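Long-range contact in bacterial microcompartment shell protein CutR (Streptococcus intermedius SK54 = ATCC 27335, PDB 6XPJ), which probably serves as a minor shell protein of a choline-degrading bacterial microcompartment, and mostly crystallizes as hexamers with a central pore: residues Asp63-Ala68 with Glu93-Asp98. The protein carries 1 engineered substitution. Numbering follows the deposited sequence.
Sequences DIAGAA and ETSLED. Engineered in segment 63-68: Ala-67 (natural residue Lys).
Ser-95 and Ala-65 illustrate how small residues let two helices come close: their CA atoms lie 4.4 Å apart and the CB of Ala-65 rests 3.9 Å from the CB of Ser-95. One hydrogen bond joins the helices here, from Ser-95 OG to Ala-65 O at 2.8 Å. The hydroxyl approaches at a C=O...OG angle of 125° and is tilted out of the carbonyl plane, while Ala-68 N, three residues on in the same helix as Ala-65, reaches the oxygen from the opposite face. Ala-65 O thus serves its own helix and the neighbouring one at once. The chi1 of Ser-95, -69°, sets OG anti to its carbonyl carbon, beside its backbone N, a position that also allows a weak hydrogen bond back to Ser-91 O.

One turn further along each helix, the CB of Ala-68 lies 3.2 Å from OD2 of Asp-98 and also against its CB, a close apolar-to-polar approach rather than a bond. Ile-64 packs against the backbone and CB of the same Asp-98, its CG2 lying 3.7 Å from the backbone C and 3.9 Å from CB of that residue. Thr-94 CG2 lies beside Ala-68 O, while Thr-94 OG1 is hydrogen-bonded to Gln-90 O within its own helix.

The segment axes approach to 8.2 Å at 134° between their N-to-C directions. Beneath the junction, Phe-85 of strand 82-87 touches both Ala-65 and Ser-95, and Ile-64 continues the packing onto Ile-99, Tyr-102 and Phe-103. Asp-63 OD1 bonds Ile-32 N of a neighbouring subunit and Asp-63 packs on Ile-28 of that subunit, placing the subunit interface on another face of helix 58-68, which with helix 89-105 belongs to the circularly permuted BMC fold that builds the hexamer.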
loop_
_atom_site.group_PDB
_atom_site.type_symbol
_atom_site.label_atom_id
_atom_site.label_comp_id
_atom_site.label_asym_id
_atom_site.label_seq_id
_atom_site.Cartn_x
_atom_site.Cartn_y
_atom_site.Cartn_z
ATOM N N ASP C 63 9.126 8.648 21.931
ATOM C CA ASP C 63 9.722 9.672 22.821
ATOM C C ASP C 63 8.933 9.763 24.130
ATOM O O ASP C 63 9.542 9.831 25.245
ATOM C CB ASP C 63 9.782 11.010 22.101
ATOM C CG ASP C 63 10.377 12.092 22.971
ATOM O OD1 ASP C 63 11.622 12.119 23.054
ATOM O OD2 ASP C 63 9.619 12.884 23.514
ATOM N N ILE C 64 7.610 9.831 24.049
ATOM C CA ILE C 64 6.760 9.890 25.264
ATOM C C ILE C 64 6.996 8.631 26.082
ATOM O O ILE C 64 7.144 8.742 27.324
ATOM C CB ILE C 64 5.296 10.087 24.876
ATOM C CG1 ILE C 64 5.076 11.451 24.252
ATOM C CG2 ILE C 64 4.359 9.855 26.075
ATOM C CD1 ILE C 64 3.789 11.546 23.525
ATOM N N ALA C 65 6.976 7.455 25.459
ATOM C CA ALA C 65 7.116 6.173 26.182
ATOM C C ALA C 65 8.404 6.185 26.989
ATOM O O ALA C 65 8.340 5.901 28.194
ATOM C CB ALA C 65 7.059 4.992 25.251
ATOM N N GLY C 66 9.531 6.499 26.353
ATOM C CA GLY C 66 10.858 6.484 27.003
ATOM C C GLY C 66 11.003 7.557 28.058
ATOM O O GLY C 66 11.713 7.305 29.088
ATOM N N ALA C 67 10.315 8.687 27.917
ATOM C CA ALA C 67 10.369 9.788 28.918
ATOM C C ALA C 67 9.483 9.427 30.127
ATOM O O ALA C 67 9.744 9.968 31.225
ATOM C CB ALA C 67 9.952 11.098 28.326
ATOM N N ALA C 68 8.452 8.592 29.939
ATOM C CA ALA C 68 7.371 8.343 30.933
ATOM C C ALA C 68 7.820 7.380 32.041
ATOM O O ALA C 68 7.286 7.472 33.188
ATOM C CB ALA C 68 6.148 7.795 30.230
ATOM N N GLU C 93 2.806 -0.217 31.296
ATOM C CA GLU C 93 1.460 0.405 31.379
ATOM C C GLU C 93 1.573 1.931 31.511
ATOM O O GLU C 93 0.755 2.664 30.886
ATOM C CB GLU C 93 0.661 -0.182 32.530
ATOM C CG GLU C 93 0.322 -1.621 32.321
ATOM C CD GLU C 93 -0.617 -2.222 33.349
ATOM O OE1 GLU C 93 -1.023 -3.368 33.136
ATOM O OE2 GLU C 93 -0.936 -1.537 34.336
ATOM N N THR C 94 2.480 2.451 32.361
ATOM C CA THR C 94 2.658 3.906 32.552
ATOM C C THR C 94 2.959 4.545 31.200
ATOM O O THR C 94 2.353 5.567 30.857
ATOM C CB THR C 94 3.757 4.222 33.574
ATOM O OG1 THR C 94 3.256 3.728 34.819
ATOM C CG2 THR C 94 4.085 5.698 33.652
ATOM N N SER C 95 3.875 3.952 30.432
ATOM C CA SER C 95 4.272 4.504 29.121
ATOM C C SER C 95 3.069 4.496 28.163
ATOM O O SER C 95 2.866 5.467 27.450
ATOM C CB SER C 95 5.442 3.762 28.543
ATOM O OG SER C 95 6.628 4.022 29.306
ATOM N N LEU C 96 2.305 3.403 28.126
ATOM C CA LEU C 96 1.126 3.332 27.235
ATOM C C LEU C 96 0.116 4.395 27.651
ATOM O O LEU C 96 -0.449 5.054 26.785
ATOM C CB LEU C 96 0.534 1.934 27.330
ATOM C CG LEU C 96 1.346 0.836 26.663
ATOM C CD1 LEU C 96 0.752 -0.509 26.992
ATOM C CD2 LEU C 96 1.403 1.042 25.151
ATOM N N GLU C 97 -0.156 4.526 28.939
ATOM C CA GLU C 97 -1.105 5.544 29.449
ATOM C C GLU C 97 -0.628 6.938 29.041
ATOM O O GLU C 97 -1.457 7.762 28.604
ATOM C CB GLU C 97 -1.148 5.475 30.964
ATOM C CG GLU C 97 -1.861 4.265 31.510
ATOM C CD GLU C 97 -1.549 3.994 32.966
ATOM O OE1 GLU C 97 -2.229 3.128 33.536
ATOM O OE2 GLU C 97 -0.633 4.635 33.532
ATOM N N ASP C 98 0.666 7.213 29.177
ATOM C CA ASP C 98 1.175 8.571 28.878
ATOM C C ASP C 98 1.039 8.840 27.385
ATOM O O ASP C 98 0.679 9.968 26.992
ATOM C CB ASP C 98 2.590 8.751 29.417
ATOM C CG ASP C 98 2.601 8.930 30.937
ATOM O OD1 ASP C 98 1.559 8.718 31.580
ATOM O OD2 ASP C 98 3.630 9.384 31.446
#